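PDB 3LOR: thiol-disulfide isomerase and thioredoxins, which probably acts as a thiol-disulfide oxidoreductase or isomerase of the thioredoxin fold, in the TlpA-like group of redoxins. Local coordinates for residues A53-R58 with V141-L146; E62-V67 with S152-T157. All blocks are in the same frame, centred on the assembly; numbering follows the deposited sequence.

Both contacts use helix 143-154 of a thioredoxin fold, which meets helix 43-59 in contact 1 and strand 65-71, next in the chain, in contact 2. Contact 1 lies at the start of the C-terminal helix. Contact 2 lies at its last turn and faces the beginning of the strand. Each is partly buried. Contact 1 has two layers, a buried Ile56-Leu146 pair and a salt bridge in the more open layer. Contact 2 is made by apolar atoms and one peptide carbonyl, without a charged pair. The two meet where Ile56 CG2 packs on Val67 CG2, 3.6 Å away. Both also touch the second subunit.

Contact 1. Residues A53-R58 with V141-L146; sequences AQKIHR and VDDFVL
Lys55 and Asp143 form a salt bridge between two helices of a thioredoxin fold, helix 43-59 and the N-terminal turn of helix 143-154. The two helices lie side by side, as the helices on one face of the sheet do in thioredoxins. The segments are not in close backbone contact: the CA atoms of Lys55 and Asp143 are 9.7 Å apart, and the side chains bridge the gap.

The polar layer is one charged pair. Lys55 NZ donates to Asp143 OD2 at 2.9 Å. The two side chains come from opposite directions, with the ammonium reaching the carboxylate oxygen. Lys55 has CG anti to the backbone N (chi1 -176°), and the rest of the chain is extended, which carries the ammonium across the gap. NZ meets OD2 on the syn side, but 33° out of the carboxylate plane. The aliphatic part of the lysine follows the same line, and Lys55 CE lies 4.0 Å from Asp143 OD2.

Asp142 is the N-cap residue of the second helix; its OD2 accepts a weak bond from Phe144 N at 3.1 Å. Lys55 NZ also forms a salt bridge with Asp142 OD2 of the second subunit, and Asp142 OD2 forms the reciprocal one with Lys55 of that subunit. The Lys55 ammonium therefore joins two carboxylates, one within the chain and one across the subunit interface. Phe144 of the second subunit packs on Ile56 and Asp143.

The apolar layer is buried. The Ile56 and Leu146 side chains cross at about a right angle. They touch through one methyl each, Ile56 CD1 on Leu146 CD2 at 3.7 Å.

Contact 2. Residues E62-V67 with S152-T157; sequences ESQVQV and SLLSET
Leu154 meets Gln64 and Val65 where the last turn of helix 143-154 passes the start of strand 65-71. This joins the C-terminal helix to a strand of the central sheet of the thioredoxin fold.

Along 152-157, Ser152 comes first and belongs to the subunit interface. Its OG is hydrogen-bonded to Ser155 OG of the second subunit. Leu153 is buried and, like Leu154 after it, touches Val32 of strand 32-38.

Leu154 then carries the whole contact on the helix side. Its CB points toward the strand segment; with CG anti to the carbonyl carbon (chi1 -83°) the isobutyl group reaches Gln64 and Val65. Leu154 CD2 sits 3.8 Å from Gln64 O and 4.0 Å from Gln64 CB. Val65 CG2 is 4.1 Å from both Leu154 CD1 and Leu154 CD2, and so fits against the fork of the leucine. Both Gln64 and Val65 cross Leu154 at about a right angle. The glutamine chain bends at chi2 (-81°), and Gln64 OE1 is 4.2 Å from Leu154 CD2. Its amide nitrogen turns back to its own segment, where Gln64 NE2 makes a weak bond to Ser63 O at 3.4 Å.

Further along, Ser155 packs on its own counterpart in the second subunit, and Glu156 forms a salt bridge with Arg134.

With only van der Waals contact across it, this junction rests on the fit of the Leu154 methyls against Gln64 and Val65 and not on a directed bond.

Contact 1. Residues A53-R58 with V141-L146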
loop_
_atom_site.group_PDB
_atom_site.type_symbol
_atom_site.label_atom_id
_atom_site.label_comp_id
_atom_site.label_asym_id
_atom_site.label_seq_id
_atom_site.Cartn_x
_atom_site.Cartn_y
_atom_site.Cartn_z
ATOM N N ALA A 53 13.599 9.273 0.305
ATOM C CA ALA A 53 14.735 9.988 -0.198
ATOM C C ALA A 53 15.186 9.466 -1.577
ATOM O O ALA A 53 15.472 10.233 -2.416
ATOM C CB ALA A 53 15.827 9.946 0.783
ATOM N N GLN A 54 15.200 8.163 -1.781
ATOM C CA GLN A 54 15.537 7.580 -3.069
ATOM C C GLN A 54 14.537 7.987 -4.125
ATOM O O GLN A 54 14.895 8.270 -5.203
ATOM C CB GLN A 54 15.621 6.065 -3.040
ATOM C CG GLN A 54 16.455 5.492 -1.964
ATOM C CD GLN A 54 16.702 4.020 -2.111
ATOM O OE1 GLN A 54 17.573 3.616 -2.824
ATOM N NE2 GLN A 54 15.939 3.224 -1.418
ATOM N N LYS A 55 13.276 8.032 -3.769
ATOM C CA LYS A 55 12.263 8.449 -4.670
ATOM C C LYS A 55 12.464 9.880 -5.096
ATOM O O LYS A 55 12.315 10.201 -6.230
ATOM C CB LYS A 55 10.893 8.270 -4.053
ATOM C CG LYS A 55 9.741 8.589 -4.934
ATOM C CD LYS A 55 8.442 8.498 -4.175
ATOM C CE LYS A 55 7.288 8.268 -5.075
ATOM N NZ LYS A 55 6.064 7.886 -4.339
ATOM N N ILE A 56 12.818 10.739 -4.176
ATOM C CA ILE A 56 13.071 12.092 -4.521
ATOM C C ILE A 56 14.240 12.165 -5.486
ATOM O O ILE A 56 14.177 12.819 -6.461
ATOM C CB ILE A 56 13.431 12.912 -3.299
ATOM C CG1 ILE A 56 12.255 13.064 -2.363
ATOM C CG2 ILE A 56 13.876 14.243 -3.689
ATOM C CD1 ILE A 56 12.632 13.574 -1.043
ATOM N N HIS A 57 15.286 11.441 -5.186
ATOM C CA HIS A 57 16.472 11.442 -5.980
ATOM C C HIS A 57 16.223 10.968 -7.414
ATOM O O HIS A 57 16.732 11.521 -8.322
ATOM C CB HIS A 57 17.490 10.564 -5.309
ATOM C CG HIS A 57 18.741 10.374 -6.083
ATOM N ND1 HIS A 57 19.649 11.374 -6.290
ATOM C CD2 HIS A 57 19.251 9.282 -6.683
ATOM C CE1 HIS A 57 20.662 10.911 -6.977
ATOM N NE2 HIS A 57 20.448 9.642 -7.226
ATOM N N ARG A 58 15.455 9.917 -7.574
ATOM C CA ARG A 58 15.052 9.430 -8.868
ATOM C C ARG A 58 14.103 10.318 -9.624
ATOM O O ARG A 58 14.226 10.474 -10.784
ATOM C CB ARG A 58 14.500 8.017 -8.739
ATOM C CG ARG A 58 15.525 7.046 -8.197
ATOM C CD ARG A 58 15.034 5.631 -8.159
ATOM N NE ARG A 58 15.776 4.735 -7.277
ATOM C CZ ARG A 58 17.092 4.556 -7.274
ATOM N NH1 ARG A 58 17.864 5.230 -8.084
ATOM N NH2 ARG A 58 17.646 3.713 -6.438
ATOM N N VAL A 141 6.907 11.262 7.140
ATOM C CA VAL A 141 6.283 12.363 6.439
ATOM C C VAL A 141 5.601 11.820 5.229
ATOM O O VAL A 141 6.176 11.125 4.488
ATOM C CB VAL A 141 7.282 13.393 5.983
ATOM C CG1 VAL A 141 6.582 14.604 5.534
ATOM C CG2 VAL A 141 8.225 13.720 7.053
ATOM N N ASP A 142 4.357 12.165 5.044
ATOM C CA ASP A 142 3.586 11.714 3.919
ATOM C C ASP A 142 4.135 12.240 2.600
ATOM O O ASP A 142 4.625 13.315 2.538
ATOM C CB ASP A 142 2.158 12.167 4.107
ATOM C CG ASP A 142 1.289 11.771 2.984
ATOM O OD1 ASP A 142 0.994 10.591 2.840
ATOM O OD2 ASP A 142 0.921 12.629 2.217
ATOM N N ASP A 143 4.043 11.469 1.548
ATOM C CA ASP A 143 4.594 11.850 0.269
ATOM C C ASP A 143 4.003 13.132 -0.301
ATOM O O ASP A 143 4.717 13.948 -0.803
ATOM C CB ASP A 143 4.265 10.779 -0.746
ATOM C CG ASP A 143 5.328 9.726 -0.908
ATOM O OD1 ASP A 143 6.340 9.706 -0.241
ATOM O OD2 ASP A 143 5.129 8.880 -1.768
ATOM N N PHE A 144 2.695 13.290 -0.224
ATOM C CA PHE A 144 2.029 14.481 -0.680
ATOM C C PHE A 144 2.457 15.752 0.048
ATOM O O PHE A 144 2.686 16.752 -0.552
ATOM C CB PHE A 144 0.536 14.310 -0.527
ATOM C CG PHE A 144 -0.242 15.470 -0.965
ATOM C CD1 PHE A 144 -0.205 15.881 -2.252
ATOM C CD2 PHE A 144 -1.013 16.167 -0.092
ATOM C CE1 PHE A 144 -0.891 16.926 -2.651
ATOM C CE2 PHE A 144 -1.721 17.240 -0.518
ATOM C CZ PHE A 144 -1.656 17.605 -1.806
ATOM N N VAL A 145 2.561 15.685 1.359
ATOM C CA VAL A 145 3.023 16.799 2.151
ATOM C C VAL A 145 4.454 17.205 1.825
ATOM O O VAL A 145 4.748 18.345 1.727
ATOM C CB VAL A 145 2.934 16.485 3.629
ATOM C CG1 VAL A 145 3.519 17.541 4.432
ATOM C CG2 VAL A 145 1.575 16.280 4.048
ATOM N N LEU A 146 5.316 16.233 1.645
ATOM C CA LEU A 146 6.668 16.471 1.240
ATOM C C LEU A 146 6.742 17.116 -0.144
ATOM O O LEU A 146 7.491 18.008 -0.350
ATOM C CB LEU A 146 7.502 15.206 1.325
ATOM C CG LEU A 146 9.011 15.396 1.230
ATOM C CD1 LEU A 146 9.551 16.348 2.177
ATOM C CD2 LEU A 146 9.793 14.150 1.289
#

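Contact 2. Residues E62-V67 with S152-T157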
loop_
_atom_site.group_PDB
_atom_site.type_symbol
_atom_site.label_atom_id
_atom_site.label_comp_id
_atom_site.label_asym_id
_atom_site.label_seq_id
_atom_site.Cartn_x
_atom_site.Cartn_y
_atom_site.Cartn_z
ATOM N N GLU A 62 18.934 16.859 -10.125
ATOM C CA GLU A 62 19.868 17.523 -9.237
ATOM C C GLU A 62 20.159 18.947 -9.570
ATOM O O GLU A 62 20.807 19.611 -8.834
ATOM C CB GLU A 62 21.148 16.753 -9.047
ATOM C CG GLU A 62 20.957 15.604 -8.180
ATOM C CD GLU A 62 22.165 14.746 -8.031
ATOM O OE1 GLU A 62 23.065 14.763 -8.882
ATOM O OE2 GLU A 62 22.214 14.030 -7.049
ATOM N N SER A 63 19.694 19.387 -10.708
ATOM C CA SER A 63 19.698 20.792 -11.054
ATOM C C SER A 63 18.703 21.629 -10.227
ATOM O O SER A 63 18.802 22.821 -10.184
ATOM C CB SER A 63 19.493 20.989 -12.547
ATOM O OG SER A 63 18.304 20.435 -12.982
ATOM N N GLN A 64 17.745 20.953 -9.615
ATOM C CA GLN A 64 16.720 21.547 -8.791
ATOM C C GLN A 64 16.780 21.157 -7.326
ATOM O O GLN A 64 16.747 21.983 -6.470
ATOM C CB GLN A 64 15.381 21.127 -9.321
ATOM C CG GLN A 64 15.147 21.532 -10.710
ATOM C CD GLN A 64 14.702 22.952 -10.812
ATOM O OE1 GLN A 64 13.523 23.237 -10.909
ATOM N NE2 GLN A 64 15.629 23.848 -10.776
ATOM N N VAL A 65 16.830 19.869 -7.071
ATOM C CA VAL A 65 16.916 19.354 -5.730
ATOM C C VAL A 65 18.124 18.439 -5.496
ATOM O O VAL A 65 18.339 17.526 -6.212
ATOM C CB VAL A 65 15.631 18.620 -5.346
ATOM C CG1 VAL A 65 15.796 17.915 -4.048
ATOM C CG2 VAL A 65 14.421 19.528 -5.376
ATOM N N GLN A 66 18.887 18.688 -4.456
ATOM C CA GLN A 66 19.909 17.772 -4.016
ATOM C C GLN A 66 19.502 16.984 -2.783
ATOM O O GLN A 66 19.146 17.530 -1.807
ATOM C CB GLN A 66 21.201 18.506 -3.747
ATOM C CG GLN A 66 22.354 17.636 -3.407
ATOM C CD GLN A 66 22.809 16.754 -4.540
ATOM O OE1 GLN A 66 23.283 17.228 -5.531
ATOM N NE2 GLN A 66 22.686 15.484 -4.372
ATOM N N VAL A 67 19.567 15.678 -2.868
ATOM C CA VAL A 67 19.341 14.808 -1.734
ATOM C C VAL A 67 20.666 14.403 -1.150
ATOM O O VAL A 67 21.561 14.033 -1.845
ATOM C CB VAL A 67 18.540 13.540 -2.082
ATOM C CG1 VAL A 67 18.231 12.771 -0.903
ATOM C CG2 VAL A 67 17.325 13.841 -2.820
ATOM N N SER A 152 6.954 24.137 -2.897
ATOM C CA SER A 152 6.925 25.469 -2.403
ATOM C C SER A 152 8.298 26.164 -2.339
ATOM O O SER A 152 8.415 27.285 -2.697
ATOM C CB SER A 152 6.250 25.436 -1.052
ATOM O OG SER A 152 6.407 26.601 -0.350
ATOM N N LEU A 153 9.324 25.462 -1.897
ATOM C CA LEU A 153 10.680 25.990 -1.876
ATOM C C LEU A 153 11.229 26.240 -3.242
ATOM O O LEU A 153 11.896 27.191 -3.463
ATOM C CB LEU A 153 11.612 25.103 -1.096
ATOM C CG LEU A 153 11.301 24.996 0.369
ATOM C CD1 LEU A 153 12.066 23.949 0.982
ATOM C CD2 LEU A 153 11.550 26.250 1.035
ATOM N N LEU A 154 10.906 25.353 -4.153
ATOM C CA LEU A 154 11.376 25.414 -5.507
ATOM C C LEU A 154 10.926 26.636 -6.231
ATOM O O LEU A 154 11.636 27.136 -7.029
ATOM C CB LEU A 154 10.982 24.184 -6.284
ATOM C CG LEU A 154 11.886 22.990 -6.103
ATOM C CD1 LEU A 154 11.235 21.801 -6.585
ATOM C CD2 LEU A 154 13.190 23.187 -6.739
ATOM N N SER A 155 9.750 27.130 -5.941
ATOM C CA SER A 155 9.211 28.225 -6.709
ATOM C C SER A 155 9.304 29.549 -6.009
ATOM O O SER A 155 8.826 30.513 -6.501
ATOM C CB SER A 155 7.758 27.963 -7.062
ATOM O OG SER A 155 6.930 28.261 -5.972
ATOM N N GLU A 156 9.914 29.592 -4.853
ATOM C CA GLU A 156 10.039 30.833 -4.148
ATOM C C GLU A 156 10.911 31.739 -4.943
ATOM O O GLU A 156 11.952 31.330 -5.442
ATOM C CB GLU A 156 10.690 30.611 -2.821
ATOM C CG GLU A 156 9.809 30.785 -1.669
ATOM C CD GLU A 156 10.585 30.621 -0.410
ATOM O OE1 GLU A 156 11.794 30.453 -0.519
ATOM O OE2 GLU A 156 10.013 30.657 0.678
ATOM N N THR A 157 10.468 32.980 -5.065
ATOM C CA THR A 157 11.192 34.002 -5.804
ATOM C C THR A 157 12.503 33.479 -6.383
ATOM O O THR A 157 12.638 33.323 -7.595
ATOM C CB THR A 157 11.520 35.149 -4.891
ATOM O OG1 THR A 157 12.840 34.972 -4.388
ATOM C CG2 THR A 157 10.557 35.168 -3.727
#